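Local coordinates for adenine phosphoribosyltransferase, putative (Trypanosoma brucei brucei, PDB 5VN4), which probably catalyses the reversible transfer of a phosphoribosyl group from 5-phospho-alpha-D-ribose 1-diphosphate to adenine, giving AMP and diphosphate in purine salvage, at residues A[182-187]-A[214-219]; A[19-24]-A[210-215]; A[81-86]-A[103-108]; A[150-155]-A[175-180]. One frame throughout, in Å; residues are numbered along the deposited sequence.

Interaction 1 (A[182-187]-A[214-219]); sequences GILGLT and ETVLSD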
# COMPACT_ATOMS: atom_id res chain seq x y z
N GLY A 182 -0.43 -9.00 11.46
CA GLY A 182 0.18 -7.68 11.48
C GLY A 182 1.64 -7.78 11.84
O GLY A 182 2.17 -8.86 12.13
N ILE A 183 2.31 -6.62 11.84
CA ILE A 183 3.71 -6.60 12.27
C ILE A 183 3.91 -6.04 13.68
O ILE A 183 4.96 -6.31 14.29
CB ILE A 183 4.67 -5.94 11.25
CG1 ILE A 183 4.30 -4.47 11.00
CG2 ILE A 183 4.70 -6.76 9.97
CD1 ILE A 183 5.34 -3.72 10.17
N LEU A 184 2.94 -5.31 14.23
CA LEU A 184 3.06 -4.71 15.56
C LEU A 184 1.72 -4.80 16.26
O LEU A 184 0.73 -4.24 15.79
CB LEU A 184 3.52 -3.25 15.46
CG LEU A 184 3.58 -2.49 16.78
CD1 LEU A 184 4.58 -3.11 17.74
CD2 LEU A 184 3.93 -1.05 16.52
N GLY A 185 1.69 -5.49 17.40
CA GLY A 185 0.49 -5.57 18.21
C GLY A 185 0.74 -4.91 19.54
O GLY A 185 1.72 -5.23 20.22
N LEU A 186 -0.11 -3.95 19.92
CA LEU A 186 0.05 -3.28 21.21
C LEU A 186 -0.84 -4.04 22.18
O LEU A 186 -2.02 -3.73 22.36
CB LEU A 186 -0.33 -1.81 21.09
CG LEU A 186 0.45 -1.04 20.01
CD1 LEU A 186 -0.00 0.40 19.91
CD2 LEU A 186 1.95 -1.11 20.25
N THR A 187 -0.27 -5.08 22.81
CA THR A 187 -1.13 -6.06 23.48
C THR A 187 -1.83 -5.47 24.70
O THR A 187 -2.90 -5.95 25.07
CB THR A 187 -0.37 -7.34 23.84
OG1 THR A 187 0.56 -7.08 24.89
CG2 THR A 187 0.38 -7.87 22.62
N GLU A 214 4.65 -4.21 21.82
CA GLU A 214 5.03 -2.93 22.42
C GLU A 214 6.44 -2.93 23.00
O GLU A 214 7.00 -1.85 23.22
CB GLU A 214 4.01 -2.53 23.50
CG GLU A 214 3.81 -3.54 24.62
CD GLU A 214 2.65 -4.50 24.36
OE1 GLU A 214 2.51 -4.96 23.21
OE2 GLU A 214 1.87 -4.80 25.30
N THR A 215 7.04 -4.10 23.26
CA THR A 215 8.40 -4.09 23.80
C THR A 215 9.41 -3.59 22.78
O THR A 215 10.53 -3.24 23.16
CB THR A 215 8.82 -5.47 24.31
OG1 THR A 215 8.98 -6.37 23.21
CG2 THR A 215 7.80 -6.03 25.28
N VAL A 216 9.05 -3.56 21.49
CA VAL A 216 9.95 -3.01 20.48
C VAL A 216 10.06 -1.49 20.60
O VAL A 216 11.03 -0.91 20.09
CB VAL A 216 9.51 -3.45 19.07
CG1 VAL A 216 8.43 -2.54 18.51
CG2 VAL A 216 10.70 -3.53 18.13
N LEU A 217 9.11 -0.84 21.27
CA LEU A 217 9.07 0.62 21.37
C LEU A 217 9.77 1.09 22.65
O LEU A 217 9.20 1.78 23.50
CB LEU A 217 7.62 1.10 21.30
CG LEU A 217 6.84 0.63 20.07
CD1 LEU A 217 5.43 1.18 20.07
CD2 LEU A 217 7.55 1.00 18.78
N SER A 218 11.04 0.73 22.75
CA SER A 218 11.85 0.99 23.92
C SER A 218 12.36 2.43 23.93
O SER A 218 12.34 3.12 22.91
CB SER A 218 13.05 0.05 23.92
OG SER A 218 13.78 0.23 22.71
N ASP A 219 12.84 2.86 25.09
CA ASP A 219 13.36 4.23 25.22
C ASP A 219 14.47 4.50 24.22
O ASP A 219 14.56 5.60 23.66
CB ASP A 219 13.87 4.47 26.64
CG ASP A 219 12.76 4.56 27.65
OD1 ASP A 219 11.58 4.61 27.24
OD2 ASP A 219 13.07 4.59 28.86
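Thr187 and Glu214 show how one carboxylate can clamp the chain just past a strand, here 184-185, by binding main chain and side chain of a single residue. Thr187 N donates to Glu214 OE1 over 2.8 Å, nearly straight at 162° but coming from above the carboxylate plane; Thr187 OG1 donates to Glu214 OE2 over 2.7 Å, on the syn side and nearer the plane. Gripped at both oxygens, the group has little freedom to rotate. CG of Glu214 stands between the backbone N and the carbonyl carbon (chi1 57°), and a bend at chi2 (-93°) sets CD on the side of Thr187. Gly185 O lies 3.1 Å from Glu214 OE1, two acceptors that do not bond to each other; the Thr187 amide supplies the donor at OE1.

Beside this clamp the contact is apolar. Leu186 CD2 sits 4.1 Å from Glu214 CB and 4.2 Å from Leu217 CD1, the two leucines crossing at about a right angle, while Leu184 CD1 meets Val216 CG1 at 4.0 Å. Leu217, at the centre of an inverse gamma turn, sends its carbonyl oxygen to Arg49, which also forms a salt bridge with Asp219. Leu184 and Leu217 both touch Ala51. Arg49 and Ala51 bind adenine and Leu186 touches the bound base, so the arrangement forms part of the adenine pocket of this phosphoribosyltransferase.

Interaction 2 (A[19-24]-A[210-215]); sequences FTLSKD and TLVDET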
# COMPACT_ATOMS: atom_id res chain seq x y z
N PHE A 19 -0.85 -13.76 19.43
CA PHE A 19 0.48 -14.35 19.28
C PHE A 19 1.47 -13.31 18.78
O PHE A 19 1.13 -12.45 17.96
CB PHE A 19 0.44 -15.48 18.24
CG PHE A 19 -0.43 -16.64 18.64
CD1 PHE A 19 -1.80 -16.63 18.39
CD2 PHE A 19 0.13 -17.76 19.24
CE1 PHE A 19 -2.60 -17.71 18.75
CE2 PHE A 19 -0.67 -18.85 19.60
CZ PHE A 19 -2.04 -18.82 19.36
N THR A 20 2.71 -13.40 19.27
CA THR A 20 3.79 -12.53 18.83
C THR A 20 5.08 -13.34 18.85
O THR A 20 5.14 -14.42 19.44
CB THR A 20 3.86 -11.28 19.71
OG1 THR A 20 4.73 -10.31 19.12
CG2 THR A 20 4.35 -11.61 21.11
N LEU A 21 6.12 -12.84 18.18
CA LEU A 21 7.36 -13.60 18.14
C LEU A 21 7.93 -13.77 19.54
O LEU A 21 7.77 -12.91 20.41
CB LEU A 21 8.39 -12.91 17.25
CG LEU A 21 8.17 -13.00 15.74
CD1 LEU A 21 9.10 -12.02 15.04
CD2 LEU A 21 8.39 -14.42 15.23
N SER A 22 8.62 -14.89 19.76
CA SER A 22 9.32 -15.10 21.02
C SER A 22 10.32 -13.97 21.28
O SER A 22 10.75 -13.27 20.36
CB SER A 22 10.06 -16.44 20.99
OG SER A 22 11.13 -16.38 20.07
N LYS A 23 10.68 -13.80 22.55
CA LYS A 23 11.59 -12.72 22.92
C LYS A 23 12.95 -12.85 22.24
O LYS A 23 13.57 -11.83 21.91
CB LYS A 23 11.77 -12.67 24.44
CG LYS A 23 10.52 -12.34 25.21
CD LYS A 23 10.87 -12.09 26.67
CE LYS A 23 9.64 -11.83 27.51
NZ LYS A 23 8.92 -13.10 27.83
N ASP A 24 13.42 -14.07 22.04
CA ASP A 24 14.74 -14.34 21.49
C ASP A 24 14.74 -14.51 19.98
O ASP A 24 15.81 -14.72 19.41
CB ASP A 24 15.29 -15.62 22.12
CG ASP A 24 14.36 -16.79 21.93
OD1 ASP A 24 13.29 -16.81 22.58
OD2 ASP A 24 14.67 -17.67 21.09
N THR A 210 0.82 -10.91 15.46
CA THR A 210 1.56 -9.68 15.20
C THR A 210 3.02 -9.94 15.52
O THR A 210 3.36 -10.28 16.65
CB THR A 210 1.02 -8.50 16.02
OG1 THR A 210 1.12 -8.79 17.42
CG2 THR A 210 -0.43 -8.21 15.67
N LEU A 211 3.89 -9.76 14.52
CA LEU A 211 5.26 -10.24 14.65
C LEU A 211 5.97 -9.67 15.88
O LEU A 211 6.58 -10.42 16.65
CB LEU A 211 6.06 -9.96 13.37
CG LEU A 211 5.54 -10.70 12.14
CD1 LEU A 211 6.50 -10.51 10.96
CD2 LEU A 211 5.32 -12.19 12.43
N VAL A 212 5.91 -8.35 16.07
CA VAL A 212 6.45 -7.79 17.30
C VAL A 212 5.35 -7.09 18.09
O VAL A 212 4.17 -7.10 17.69
CB VAL A 212 7.73 -6.94 17.09
CG1 VAL A 212 8.85 -7.82 16.53
CG2 VAL A 212 7.46 -5.76 16.17
N ASP A 213 5.71 -6.51 19.23
CA ASP A 213 4.76 -5.99 20.19
C ASP A 213 5.33 -4.71 20.78
O ASP A 213 6.36 -4.20 20.33
CB ASP A 213 4.40 -7.05 21.25
CG ASP A 213 5.59 -7.46 22.10
OD1 ASP A 213 6.67 -6.84 21.97
OD2 ASP A 213 5.44 -8.39 22.92
N GLU A 214 4.65 -4.21 21.82
CA GLU A 214 5.03 -2.93 22.42
C GLU A 214 6.44 -2.93 23.00
O GLU A 214 7.00 -1.85 23.22
CB GLU A 214 4.01 -2.53 23.50
CG GLU A 214 3.81 -3.54 24.62
CD GLU A 214 2.65 -4.50 24.36
OE1 GLU A 214 2.51 -4.96 23.21
OE2 GLU A 214 1.87 -4.80 25.30
N THR A 215 7.04 -4.10 23.26
CA THR A 215 8.40 -4.09 23.80
C THR A 215 9.41 -3.59 22.78
O THR A 215 10.53 -3.24 23.16
CB THR A 215 8.82 -5.47 24.31
OG1 THR A 215 8.98 -6.37 23.21
CG2 THR A 215 7.80 -6.03 25.28
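Thr20, Leu21 and Leu211 carry the contact that adds strand 18-21, in parallel, to strand 208-213 of the large mixed sheet, an instructive case of side chains adapting to an interrupted strand. Thr210 N binds Phe19 O at 3.0 Å in the way expected of parallel neighbours. The chain then turns a corner at Leu211 and Val212, and Leu21 N donates to Leu211 O over 2.9 Å. That bond is fairly straight (159°), although the donor is tilted 31° from the carbonyl plane.

The carbonyl of Thr210 is taken by the hydroxyl of Thr20. With OG1 anti to the backbone N (chi1 -168°), it donates to Thr210 O over 2.8 Å, and Thr20 CA offers a C-H to the same oxygen at 3.2 Å. Leu21 lays its CB, CG and CD1 against Leu211 O, and Leu21 CD1 reaches Leu211 CB at 4.0 Å. The rest of the Leu211 side chain packs on Ile66, Phe69 and Phe70 of helix 60-75, whereas Leu21 rests on Leu27 of helix 26-34. From that second helix Arg28 bridges both segments, bonding to Leu21 O and forming a salt bridge with Asp213 OD1.

Thr20 CG2 approaches Asp213 OD2 at 3.9 Å, the two side chains crossing at about a right angle. The other oxygen, Asp213 OD1, already paired with Arg28, also accepts from Thr215 N in an Asx turn, and through its syn lone pair from Thr215 OG1 at 2.7 Å.

Interaction 3 (A[81-86]-A[103-108]); sequences ITHILG and NVPFVL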
# COMPACT_ATOMS: atom_id res chain seq x y z
N ILE A 81 -5.26 -20.93 2.31
CA ILE A 81 -6.05 -19.71 2.22
C ILE A 81 -6.33 -19.39 0.76
O ILE A 81 -5.60 -19.80 -0.15
CB ILE A 81 -5.38 -18.53 2.96
CG1 ILE A 81 -4.20 -17.98 2.15
CG2 ILE A 81 -4.92 -18.94 4.35
CD1 ILE A 81 -3.67 -16.66 2.66
N THR A 82 -7.41 -18.64 0.52
CA THR A 82 -7.81 -18.26 -0.83
C THR A 82 -7.62 -16.78 -1.14
O THR A 82 -7.53 -16.43 -2.32
CB THR A 82 -9.28 -18.64 -1.10
OG1 THR A 82 -10.13 -17.92 -0.21
CG2 THR A 82 -9.50 -20.16 -0.94
N HIS A 83 -7.57 -15.92 -0.13
CA HIS A 83 -7.48 -14.48 -0.34
C HIS A 83 -6.76 -13.85 0.85
O HIS A 83 -6.92 -14.30 1.99
CB HIS A 83 -8.86 -13.81 -0.38
CG HIS A 83 -9.75 -14.30 -1.47
ND1 HIS A 83 -10.37 -15.53 -1.44
CD2 HIS A 83 -10.15 -13.71 -2.62
CE1 HIS A 83 -11.10 -15.69 -2.53
NE2 HIS A 83 -10.98 -14.60 -3.26
N ILE A 84 -6.00 -12.80 0.57
CA ILE A 84 -5.50 -11.89 1.60
C ILE A 84 -6.20 -10.55 1.40
O ILE A 84 -6.22 -10.01 0.29
CB ILE A 84 -3.97 -11.73 1.53
CG1 ILE A 84 -3.30 -13.08 1.83
CG2 ILE A 84 -3.49 -10.61 2.47
CD1 ILE A 84 -1.83 -13.06 1.67
N LEU A 85 -6.80 -10.03 2.48
CA LEU A 85 -7.50 -8.75 2.49
C LEU A 85 -6.66 -7.80 3.33
O LEU A 85 -6.39 -8.10 4.50
CB LEU A 85 -8.87 -8.91 3.13
CG LEU A 85 -10.03 -9.41 2.26
CD1 LEU A 85 -9.70 -10.73 1.58
CD2 LEU A 85 -11.28 -9.55 3.13
N GLY A 86 -6.25 -6.67 2.76
CA GLY A 86 -5.40 -5.73 3.46
C GLY A 86 -5.98 -4.33 3.51
O GLY A 86 -6.66 -3.89 2.57
N ASN A 103 0.24 -17.06 -4.58
CA ASN A 103 -0.61 -17.11 -5.77
C ASN A 103 -2.09 -16.97 -5.42
O ASN A 103 -2.93 -17.75 -5.87
CB ASN A 103 -0.34 -18.37 -6.60
CG ASN A 103 -0.98 -18.29 -7.97
OD1 ASN A 103 -0.96 -17.24 -8.61
ND2 ASN A 103 -1.57 -19.39 -8.41
N VAL A 104 -2.40 -15.97 -4.60
CA VAL A 104 -3.78 -15.69 -4.23
C VAL A 104 -4.07 -14.22 -4.49
O VAL A 104 -3.16 -13.38 -4.50
CB VAL A 104 -4.07 -16.07 -2.76
CG1 VAL A 104 -3.89 -17.57 -2.53
CG2 VAL A 104 -3.22 -15.24 -1.80
N PRO A 105 -5.35 -13.88 -4.69
CA PRO A 105 -5.73 -12.47 -4.78
C PRO A 105 -5.36 -11.69 -3.53
O PRO A 105 -5.46 -12.19 -2.40
CB PRO A 105 -7.26 -12.53 -4.93
CG PRO A 105 -7.52 -13.88 -5.52
CD PRO A 105 -6.49 -14.78 -4.93
N PHE A 106 -4.94 -10.45 -3.74
CA PHE A 106 -4.89 -9.45 -2.69
C PHE A 106 -6.07 -8.51 -2.88
O PHE A 106 -6.21 -7.87 -3.93
CB PHE A 106 -3.58 -8.66 -2.68
CG PHE A 106 -3.55 -7.64 -1.60
CD1 PHE A 106 -3.47 -8.04 -0.27
CD2 PHE A 106 -3.66 -6.29 -1.88
CE1 PHE A 106 -3.47 -7.10 0.75
CE2 PHE A 106 -3.66 -5.36 -0.87
CZ PHE A 106 -3.56 -5.76 0.45
N VAL A 107 -6.95 -8.45 -1.88
CA VAL A 107 -8.20 -7.72 -1.94
C VAL A 107 -8.07 -6.46 -1.09
O VAL A 107 -7.59 -6.52 0.06
CB VAL A 107 -9.36 -8.60 -1.43
CG1 VAL A 107 -10.66 -7.80 -1.33
CG2 VAL A 107 -9.53 -9.82 -2.33
N LEU A 108 -8.50 -5.32 -1.63
CA LEU A 108 -8.35 -4.03 -0.96
C LEU A 108 -9.51 -3.76 -0.03
O LEU A 108 -10.68 -3.83 -0.43
CB LEU A 108 -8.26 -2.90 -1.99
CG LEU A 108 -7.32 -3.09 -3.17
CD1 LEU A 108 -7.27 -1.81 -3.99
CD2 LEU A 108 -5.94 -3.49 -2.69
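Ile84, Phe106 and Gly86 form the tight part of a parallel strand pair that illustrates how a beta-alpha-beta unit closes. Three backbone bonds run down its middle: Ile84 N to Pro105 O at 3.1 Å and 174°, Val107 N to Ile84 O at 2.8 Å, and Gly86 N to Val107 O at 3.0 Å. The two strand segments twist against each other by 32°. CG of Phe106 is anti to the backbone N (chi1 -180°), and the ring extends across the neighbouring strand until Phe106 CZ lies 3.5 Å from Gly86 CA, an approach made possible by the missing side chain there. Ile84 CG2 meets the edge of this ring, in its plane, 3.8 Å from Phe106 CD1. On the other face of the sheet Leu85 and Val107 lie side by side and point the same way, with Leu85 CD1 at 3.7 Å from Val107 CB.

The start of the pair is its solvent side, where Thr82, His83 and Pro105 are partly exposed, although Val104 is buried there with its CB against Thr82 O. The imidazole crosses the proline obliquely, His83 CD2 lying 3.9 Å from Pro105 CB, and Val107 CG2 comes to its edge. A hydrogen bond of 2.7 Å between Thr82 OG1 and His83 ND1, in the ring plane, steadies its orientation.

Helix 95-102, the crossover between the strands, covers the Ile84 and Phe106 face with Ile98 and Pro96. Strand 149-153 pairs with strand 83-87, and Phe106 O accepts a hydrogen bond from Thr57 of the second subunit.

Interaction 4 (A[150-155]-A[175-180]); sequences VVLIDD and ATLVEV. With HSX (5-O-phosphono-alpha-D-ribofuranose), chain D.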
# COMPACT_ATOMS: atom_id res chain seq x y z
N VAL A 150 -9.97 -16.48 4.28
CA VAL A 150 -9.27 -15.21 4.16
C VAL A 150 -8.38 -14.90 5.36
O VAL A 150 -8.63 -15.33 6.49
CB VAL A 150 -10.24 -14.05 3.86
CG1 VAL A 150 -11.16 -14.40 2.69
CG2 VAL A 150 -11.05 -13.69 5.08
N VAL A 151 -7.34 -14.12 5.09
CA VAL A 151 -6.50 -13.51 6.12
C VAL A 151 -6.67 -12.00 6.00
O VAL A 151 -6.61 -11.46 4.89
CB VAL A 151 -5.03 -13.90 5.92
CG1 VAL A 151 -4.09 -13.05 6.79
CG2 VAL A 151 -4.83 -15.38 6.20
N LEU A 152 -6.89 -11.33 7.13
CA LEU A 152 -6.86 -9.87 7.21
C LEU A 152 -5.46 -9.44 7.62
O LEU A 152 -4.89 -9.99 8.56
CB LEU A 152 -7.85 -9.39 8.26
CG LEU A 152 -9.33 -9.47 7.88
CD1 LEU A 152 -10.19 -9.29 9.13
CD2 LEU A 152 -9.67 -8.44 6.83
N ILE A 153 -4.89 -8.44 6.92
CA ILE A 153 -3.54 -7.97 7.23
C ILE A 153 -3.50 -6.45 7.35
O ILE A 153 -4.13 -5.73 6.56
CB ILE A 153 -2.48 -8.52 6.24
CG1 ILE A 153 -1.06 -8.22 6.73
CG2 ILE A 153 -2.70 -7.96 4.82
CD1 ILE A 153 0.01 -9.03 6.03
N ASP A 154 -2.76 -5.97 8.35
CA ASP A 154 -2.49 -4.56 8.55
C ASP A 154 -1.08 -4.44 9.12
O ASP A 154 -0.43 -5.45 9.41
CB ASP A 154 -3.53 -3.94 9.48
CG ASP A 154 -3.80 -2.49 9.18
OD1 ASP A 154 -3.05 -1.88 8.38
OD2 ASP A 154 -4.79 -1.96 9.74
N ASP A 155 -0.60 -3.21 9.29
CA ASP A 155 0.70 -3.07 9.96
C ASP A 155 0.56 -3.16 11.48
O ASP A 155 1.16 -4.03 12.12
CB ASP A 155 1.49 -1.83 9.49
CG ASP A 155 0.89 -0.51 9.92
OD1 ASP A 155 -0.35 -0.39 10.01
OD2 ASP A 155 1.69 0.43 10.14
N ALA A 175 -17.65 -15.52 4.65
CA ALA A 175 -16.39 -16.22 4.42
C ALA A 175 -15.78 -16.70 5.73
O ALA A 175 -16.14 -16.25 6.83
CB ALA A 175 -15.40 -15.28 3.73
N THR A 176 -14.84 -17.63 5.62
CA THR A 176 -14.09 -18.11 6.77
C THR A 176 -12.91 -17.19 7.01
O THR A 176 -12.10 -16.96 6.10
CB THR A 176 -13.62 -19.54 6.54
OG1 THR A 176 -14.76 -20.41 6.47
CG2 THR A 176 -12.71 -20.00 7.67
N LEU A 177 -12.81 -16.65 8.23
CA LEU A 177 -11.67 -15.83 8.61
C LEU A 177 -10.65 -16.75 9.27
O LEU A 177 -10.89 -17.28 10.36
CB LEU A 177 -12.11 -14.71 9.55
CG LEU A 177 -11.00 -13.78 10.05
CD1 LEU A 177 -10.21 -13.16 8.90
CD2 LEU A 177 -11.56 -12.69 10.95
N VAL A 178 -9.52 -16.95 8.59
CA VAL A 178 -8.51 -17.89 9.08
C VAL A 178 -7.64 -17.25 10.15
O VAL A 178 -7.36 -17.87 11.18
CB VAL A 178 -7.68 -18.41 7.89
CG1 VAL A 178 -6.57 -19.34 8.36
CG2 VAL A 178 -8.58 -19.12 6.89
N GLU A 179 -7.18 -16.03 9.92
CA GLU A 179 -6.21 -15.41 10.80
C GLU A 179 -6.22 -13.92 10.54
O GLU A 179 -6.57 -13.46 9.44
CB GLU A 179 -4.81 -15.97 10.51
CG GLU A 179 -3.72 -15.52 11.43
CD GLU A 179 -2.55 -16.47 11.40
OE1 GLU A 179 -2.67 -17.58 11.96
OE2 GLU A 179 -1.50 -16.11 10.83
N VAL A 180 -5.83 -13.18 11.57
CA VAL A 180 -5.56 -11.75 11.51
C VAL A 180 -4.06 -11.58 11.67
O VAL A 180 -3.47 -12.15 12.59
CB VAL A 180 -6.33 -11.04 12.65
CG1 VAL A 180 -5.72 -9.70 12.98
CG2 VAL A 180 -7.81 -10.94 12.30
C1 HSX D . -3.60 2.82 11.74
O4 HSX D . -4.60 2.41 12.68
C2 HSX D . -2.87 1.53 11.41
O2 HSX D . -2.20 1.59 10.14
C3 HSX D . -3.97 0.50 11.46
O3 HSX D . -4.77 0.53 10.26
C4 HSX D . -4.84 1.00 12.61
C5 HSX D . -4.51 0.33 13.94
O5 HSX D . -5.22 0.96 15.01
P' HSX D . -6.53 0.27 15.68
O1X HSX D . -7.69 0.40 14.72
O2X HSX D . -6.16 -1.16 15.97
O3X HSX D . -6.71 1.09 16.94
O1 HSX D . -4.23 3.35 10.56
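Leu177 wedges its CD1 between Val150 and Leu152, making the apolar centre of a parallel strand pair. Leu177 CD1 lies 3.9 Å from Leu152 CD1 and also 3.9 Å from Val150 CG2, the Leu177 side chain crossing each of the others at about a right angle. CG of Leu177 is anti to the backbone N (chi1 179°), which starts the side chain toward them. Leu152 CD1 also approaches Val180 CG2 at 4.3 Å, and Met163 of helix 161-172 packs on both residues.

Around this core the backbone pairing slips. Val150 N binds Thr176 O, and Val178 N binds Val150 O, both at 2.8 Å; the next bond, Leu152 N to Glu179 O, is longer at 3.2 Å and bent to 151°. Three steps along strand 176-182 thus match two along strand 149-153, and Glu179 N is left buried without a partner in the model. The Glu179 carboxylate turns elsewhere, to Arg73 and Tyr74.

Past the paired region, strand 149-153 delivers two acids to the bound ribose 5-phosphate. Asp154 OD2 accepts from its O3 hydroxyl at a short 2.5 Å, and Asp155 OD1 from its O2 hydroxyl at 2.7 Å, while Arg90 holds the other oxygen of Asp155. Adjacent carboxylates at a strand end characterise the phosphoribosyl-binding loop of type I phosphoribosyltransferases; with one acceptor for each hydroxyl, the pair reads the ribose diol.

Following the chain from the N terminus, interaction 2 opens first, at 19-24, and closes only at 210-215, so its loop encloses most of the protein. Interactions 3 and 4 nest inside it in series, each closing a short loop, and they meet where strands 83-87 and 149-153 pair side by side. Interaction 1 opens at 182-187, inside the large loop, and ends on the same stretch as interaction 2, sharing Glu214 and Thr215 with it. The backbone of Asp155 bonds to Ile183 and Leu184, linking interactions 4 and 1. All four reach one mixed sheet, joining the subunit-interface end, the phosphoribosyl site and the adenine pocket.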